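Side-chain contacts in processed glycerol phosphate lipoteichoic acid synthase 2 (Bacillus subtilis, PDB 2W8D), which belongs, as a lipoteichoic acid synthase, to the sulfatase family in the alkaline phosphatase clan and holds a magnesium ion: residues E381-L384 against V385-E388; L196-H199 against F200-M204. One frame throughout, in Å; residues are numbered along the deposited sequence.

Interaction 1: residues E381-L384 against V385-E388; sequences EDSL and VKKE
On the first turns of helix 380-397, Asp382 and Lys386 make an i to i+4 salt bridge. Asp382 OD1 lies 3.3 Å from Lys386 NZ, and the hydrogen bond within the pair is weak. The lysine chain is extended at chi2 and then bends at chi3 (-56°), which brings CE as well as NZ back against the carboxylate oxygen. A water bridges the pair: it donates to Asp382 OD1, accepts from Lys386 NZ at 2.7 Å, and is hydrogen-bonded to Ser383 OG at 2.8 Å. The other carboxylate oxygen, OD2, pairs with Lys358, so Asp382 is held between two lysines, which would probably favour its charged form. Beneath these side chains runs the regular i to i+4 ladder of an alpha helix, in which Lys387 N donates to Ser383 O at 3.1 Å, close to straight at 171°. A second water also donates to Ser383 O and accepts from Lys387 NZ at 3.1 Å, giving that carbonyl two donors. Val385 directs CG2 toward Glu381 O, 3.4 Å away, and its side chain packs on Phe351 and Pro345 of the five-stranded antiparallel sheet. Glu381 and Glu388 bond to other parts of the chain, to Ser353 and Tyr96 respectively, with Arg341 forming a salt bridge to Glu388.

Interaction 2: residues L196-H199 against F200-M204; sequences LSNH and FPFGM
Phe202 sets CG anti to its carbonyl carbon (chi1 -53°), and Asn198 sets CG anti to its backbone N (chi1 -162°); together these torsions bring the Phe202 ring back against Asn198 and His199. The amide of Asn198 crosses the ring with the two planes 38° apart, and OD1 comes to 3.6 Å from Phe202 CD1. The backbone of Asn198 is closer still: its O meets the ring edge in plane, 3.2 Å from Phe202 CE1. One face of the same ring receives Phe200 CA, 3.7 Å above its centre.

What folds the chain this tightly is a type VI beta turn over residues 199-202, with a cis peptide bond before Pro201 at its third position. It is closed by a bent hydrogen bond from Phe202 N to His199 O, 2.8 Å long. Just before it, Asn198 is the centre of an inverse gamma turn. His199 reaches back over that turn, its ND1 donating to Leu196 O at 2.9 Å, which helps fix the rotation of the imidazole. The far nitrogen, NE2, bonds the phosphate of the phosphothreonine at position 84, and the side chain lies about 4 Å from the magnesium ion, with Tyr167 stacked on its ring. Met204, a selenomethionine bent at chi2 and chi3, packs its methyl CE 3.4 Å from Ser197 OG, a van der Waals contact with a hydroxyl that accepts a hydrogen bond from Asp171 N.

The whole loop follows strand 189-194 of the mixed sheet and lies against helix 219-244: Tyr224 meets the Phe202 ring edge-to-face, Ser227 OG lies within hydrogen-bonding reach of both Asn198 OD1 and Phe202 O, which must share its one proton, and Asn198 ND2 reaches Glu40 O just past the end of strand 33-39.

Interaction 2 comes first along the chain, in the loop between strand 189-194 and helix 219-244, and interaction 1 follows much later on helix 380-397. Their centres are 36 Å apart, on opposite sides of the chain's centre, with the nearest atoms about 25 Å from each other. They share no helix, strand or sheet. Residues 196-204 belong to the sulfatase-family region built round the mixed sheet and border the magnesium site, whereas residues 381-388 pack on the five-stranded antiparallel sheet that runs from strand 344-345 to strand 371-372. One contact thus shapes a loop at the metal centre; the other lies on the C-terminal helix, away from the ion.

Interaction 1: residues E381-L384 against V385-E388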
ATOM      1  N   GLU A 381      20.711 -14.309  -0.126  1.00 18.75           N
ATOM      2  CA  GLU A 381      19.592 -13.379  -0.079  1.00 18.55           C
ATOM      3  C   GLU A 381      19.406 -12.696  -1.415  1.00 17.97           C
ATOM      4  O   GLU A 381      18.274 -12.535  -1.887  1.00 18.26           O
ATOM      5  CB  GLU A 381      19.721 -12.327   1.048  1.00 17.98           C
ATOM      6  CG  GLU A 381      19.719 -12.936   2.463  1.00 19.30           C
ATOM      7  CD  GLU A 381      19.340 -11.935   3.578  1.00 20.80           C
ATOM      8  OE1 GLU A 381      19.151 -10.733   3.289  1.00 20.76           O
ATOM      9  OE2 GLU A 381      19.225 -12.358   4.757  1.00 20.79           O
ATOM     10  N   ASP A 382      20.504 -12.264  -2.018  1.00 17.17           N
ATOM     11  CA  ASP A 382      20.435 -11.620  -3.327  1.00 16.34           C
ATOM     12  C   ASP A 382      19.750 -12.542  -4.363  1.00 15.23           C
ATOM     13  O   ASP A 382      18.894 -12.081  -5.131  1.00 13.71           O
ATOM     14  CB  ASP A 382      21.832 -11.212  -3.777  1.00 17.26           C
ATOM     15  CG  ASP A 382      21.835 -10.573  -5.158  1.00 21.37           C
ATOM     16  OD1 ASP A 382      22.347 -11.229  -6.127  1.00 25.28           O
ATOM     17  OD2 ASP A 382      21.328  -9.428  -5.260  1.00 22.05           O
ATOM     18  N   SER A 383      20.112 -13.831  -4.364  1.00 13.73           N
ATOM     19  CA  SER A 383      19.466 -14.816  -5.250  1.00 14.16           C
ATOM     20  C   SER A 383      17.970 -14.971  -5.002  1.00 12.96           C
ATOM     21  O   SER A 383      17.225 -15.144  -5.945  1.00 12.06           O
ATOM     22  CB  SER A 383      20.120 -16.205  -5.143  1.00 13.98           C
ATOM     23  OG  SER A 383      21.522 -16.120  -5.389  1.00 17.81           O
ATOM     24  N   LEU A 384      17.557 -14.951  -3.734  1.00 12.48           N
ATOM     25  CA  LEU A 384      16.148 -15.054  -3.388  1.00 13.00           C
ATOM     26  C   LEU A 384      15.394 -13.870  -3.997  1.00 12.40           C
ATOM     27  O   LEU A 384      14.305 -14.048  -4.557  1.00 11.99           O
ATOM     28  CB  LEU A 384      15.923 -15.136  -1.858  1.00 13.19           C
ATOM     29  CG  LEU A 384      16.232 -16.463  -1.128  1.00 13.97           C
ATOM     30  CD1 LEU A 384      16.150 -16.290   0.359  1.00 14.66           C
ATOM     31  CD2 LEU A 384      15.292 -17.592  -1.530  1.00 13.86           C
ATOM     32  N   VAL A 385      15.996 -12.684  -3.909  1.00 12.48           N
ATOM     33  CA  VAL A 385      15.428 -11.447  -4.469  1.00 12.93           C
ATOM     34  C   VAL A 385      15.253 -11.536  -5.994  1.00 13.93           C
ATOM     35  O   VAL A 385      14.155 -11.304  -6.497  1.00 13.47           O
ATOM     36  CB  VAL A 385      16.252 -10.181  -4.074  1.00 13.55           C
ATOM     37  CG1 VAL A 385      15.813  -8.900  -4.887  1.00 12.51           C
ATOM     38  CG2 VAL A 385      16.169  -9.929  -2.560  1.00 12.17           C
ATOM     39  N   LYS A 386      16.326 -11.911  -6.706  1.00 14.46           N
ATOM     40  CA  LYS A 386      16.311 -12.011  -8.158  1.00 14.99           C
ATOM     41  C   LYS A 386      15.189 -12.920  -8.607  1.00 14.73           C
ATOM     42  O   LYS A 386      14.382 -12.510  -9.447  1.00 14.98           O
ATOM     43  CB  LYS A 386      17.674 -12.477  -8.714  1.00 15.57           C
ATOM     44  CG  LYS A 386      18.751 -11.364  -8.638  1.00 18.36           C
ATOM     45  CD  LYS A 386      20.120 -11.780  -9.207  1.00 23.99           C
ATOM     46  CE  LYS A 386      20.681 -13.060  -8.521  1.00 24.50           C
ATOM     47  NZ  LYS A 386      22.154 -13.279  -8.667  1.00 25.21           N
ATOM     48  N   LYS A 387      15.145 -14.128  -8.032  1.00 14.26           N
ATOM     49  CA  LYS A 387      14.105 -15.113  -8.281  1.00 14.64           C
ATOM     50  C   LYS A 387      12.688 -14.595  -7.963  1.00 15.15           C
ATOM     51  O   LYS A 387      11.768 -14.785  -8.769  1.00 15.35           O
ATOM     52  CB  LYS A 387      14.378 -16.400  -7.503  1.00 14.72           C
ATOM     53  CG  LYS A 387      15.039 -17.487  -8.315  1.00 16.98           C
ATOM     54  CD  LYS A 387      15.806 -18.419  -7.406  1.00 20.96           C
ATOM     55  CE  LYS A 387      16.727 -19.338  -8.201  1.00 22.15           C
ATOM     56  NZ  LYS A 387      18.051 -19.396  -7.533  1.00 22.57           N
ATOM     57  N   GLU A 388      12.508 -13.928  -6.817  1.00 15.13           N
ATOM     58  CA  GLU A 388      11.196 -13.390  -6.461  1.00 15.03           C
ATOM     59  C   GLU A 388      10.731 -12.424  -7.547  1.00 15.28           C
ATOM     60  O   GLU A 388       9.615 -12.529  -8.034  1.00 16.51           O
ATOM     61  CB  GLU A 388      11.183 -12.745  -5.049  1.00 15.21           C
ATOM     62  CG  GLU A 388       9.802 -12.167  -4.636  1.00 15.24           C
ATOM     63  CD  GLU A 388       9.611 -11.879  -3.130  1.00 16.48           C
ATOM     64  OE1 GLU A 388      10.215 -12.583  -2.277  1.00 14.80           O
ATOM     65  OE2 GLU A 388       8.799 -10.962  -2.808  1.00 16.64           O
TER
HETATM   66  O   HOH W   1      22.944 -13.831  -6.092  1.00 22.32           O
HETATM   67  O   HOH W   2      18.539 -16.433  -8.263  1.00 29.15           O

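Interaction 2: residues L196-H199 against F200-M204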
ATOM      1  N   LEU A 196      -5.481  12.321  -1.723  1.00 17.84           N
ATOM      2  CA  LEU A 196      -4.866  13.241  -2.688  1.00 17.64           C
ATOM      3  C   LEU A 196      -4.039  14.383  -2.103  1.00 18.06           C
ATOM      4  O   LEU A 196      -3.136  14.896  -2.789  1.00 18.65           O
ATOM      5  CB  LEU A 196      -5.974  13.931  -3.489  1.00 17.32           C
ATOM      6  CG  LEU A 196      -6.381  13.169  -4.739  1.00 19.45           C
ATOM      7  CD1 LEU A 196      -7.526  13.848  -5.452  1.00 18.01           C
ATOM      8  CD2 LEU A 196      -5.151  12.937  -5.658  1.00 18.98           C
ATOM      9  N   SER A 197      -4.402  14.836  -0.899  1.00 17.64           N
ATOM     10  CA  SER A 197      -3.960  16.108  -0.363  1.00 17.81           C
ATOM     11  C   SER A 197      -2.457  16.163  -0.047  1.00 18.66           C
ATOM     12  O   SER A 197      -1.854  17.205  -0.219  1.00 18.48           O
ATOM     13  CB  SER A 197      -4.762  16.471   0.899  1.00 18.34           C
ATOM     14  OG  SER A 197      -6.045  17.038   0.598  1.00 19.79           O
ATOM     15  N   ASN A 198      -1.847  15.061   0.394  1.00 18.38           N
ATOM     16  CA  ASN A 198      -0.418  15.104   0.734  1.00 19.61           C
ATOM     17  C   ASN A 198       0.484  14.866  -0.492  1.00 20.34           C
ATOM     18  O   ASN A 198       1.357  13.985  -0.465  1.00 20.30           O
ATOM     19  CB  ASN A 198      -0.083  14.119   1.870  1.00 18.71           C
ATOM     20  CG  ASN A 198       1.238  14.417   2.532  1.00 20.14           C
ATOM     21  OD1 ASN A 198       1.549  15.585   2.825  1.00 20.51           O
ATOM     22  ND2 ASN A 198       2.028  13.368   2.794  1.00 17.01           N
ATOM     23  N   HIS A 199       0.246  15.636  -1.560  1.00 21.02           N
ATOM     24  CA  HIS A 199       0.981  15.522  -2.834  1.00 21.44           C
ATOM     25  C   HIS A 199       2.053  16.576  -2.911  1.00 20.74           C
ATOM     26  O   HIS A 199       1.832  17.702  -2.472  1.00 20.24           O
ATOM     27  CB  HIS A 199       0.043  15.689  -4.042  1.00 22.65           C
ATOM     28  CG  HIS A 199      -0.238  14.408  -4.775  1.00 27.24           C
ATOM     29  ND1 HIS A 199      -1.512  13.886  -4.910  1.00 30.65           N
ATOM     30  CD2 HIS A 199       0.595  13.530  -5.395  1.00 30.27           C
ATOM     31  CE1 HIS A 199      -1.455  12.758  -5.598  1.00 32.13           C
ATOM     32  NE2 HIS A 199      -0.189  12.517  -5.901  1.00 31.93           N
ATOM     33  N   PHE A 200       3.242  16.194  -3.419  1.00 20.30           N
ATOM     34  CA  PHE A 200       4.319  17.133  -3.745  1.00 19.10           C
ATOM     35  C   PHE A 200       3.766  18.338  -4.530  1.00 19.09           C
ATOM     36  O   PHE A 200       2.917  18.148  -5.375  1.00 19.35           O
ATOM     37  CB  PHE A 200       5.317  16.385  -4.628  1.00 19.24           C
ATOM     38  CG  PHE A 200       6.533  17.174  -4.972  1.00 19.50           C
ATOM     39  CD1 PHE A 200       7.689  17.069  -4.182  1.00 17.68           C
ATOM     40  CD2 PHE A 200       6.533  18.041  -6.090  1.00 18.96           C
ATOM     41  CE1 PHE A 200       8.844  17.821  -4.502  1.00 19.84           C
ATOM     42  CE2 PHE A 200       7.683  18.804  -6.411  1.00 18.75           C
ATOM     43  CZ  PHE A 200       8.841  18.684  -5.622  1.00 19.28           C
ATOM     44  N   PRO A 201       4.236  19.574  -4.270  1.00 19.10           N
ATOM     45  CA  PRO A 201       5.223  20.102  -3.310  1.00 20.10           C
ATOM     46  C   PRO A 201       4.675  20.336  -1.889  1.00 21.06           C
ATOM     47  O   PRO A 201       5.336  20.990  -1.114  1.00 20.38           O
ATOM     48  CB  PRO A 201       5.610  21.453  -3.925  1.00 19.46           C
ATOM     49  CG  PRO A 201       4.299  21.936  -4.510  1.00 20.14           C
ATOM     50  CD  PRO A 201       3.692  20.651  -5.110  1.00 19.46           C
ATOM     51  N   PHE A 202       3.487  19.810  -1.561  1.00 22.80           N
ATOM     52  CA  PHE A 202       3.000  19.767  -0.157  1.00 24.95           C
ATOM     53  C   PHE A 202       2.486  21.103   0.437  1.00 26.23           C
ATOM     54  O   PHE A 202       2.273  21.217   1.647  1.00 26.64           O
ATOM     55  CB  PHE A 202       4.075  19.148   0.770  1.00 23.88           C
ATOM     56  CG  PHE A 202       4.571  17.806   0.302  1.00 24.09           C
ATOM     57  CD1 PHE A 202       3.706  16.728   0.208  1.00 21.74           C
ATOM     58  CD2 PHE A 202       5.904  17.621  -0.032  1.00 22.57           C
ATOM     59  CE1 PHE A 202       4.144  15.523  -0.228  1.00 23.15           C
ATOM     60  CE2 PHE A 202       6.370  16.393  -0.459  1.00 21.74           C
ATOM     61  CZ  PHE A 202       5.514  15.339  -0.567  1.00 23.64           C
ATOM     62  N   GLY A 203       2.294  22.120  -0.382  1.00 28.55           N
ATOM     63  CA  GLY A 203       1.620  23.327   0.146  1.00 32.62           C
ATOM     64  C   GLY A 203       0.239  22.940   0.688  1.00 35.01           C
ATOM     65  O   GLY A 203      -0.383  21.983   0.217  1.00 35.76           O
HETATM   66  N   MSE A 204      -0.236  23.624   1.712  1.00 37.42           N
HETATM   67  CA  MSE A 204      -1.670  23.530   2.038  1.00 40.01           C
HETATM   68  C   MSE A 204      -2.150  24.963   2.170  1.00 39.84           C
HETATM   69  O   MSE A 204      -1.361  25.835   2.506  1.00 39.74           O
HETATM   70  CB  MSE A 204      -1.946  22.692   3.308  1.00 40.83           C
HETATM   71  CG  MSE A 204      -3.239  21.831   3.253  1.00 45.52           C
HETATM   72 SE   MSE A 204      -3.184  20.072   2.258  1.00 55.98          SE
HETATM   73  CE  MSE A 204      -4.957  20.194   1.405  1.00 54.47           C
TER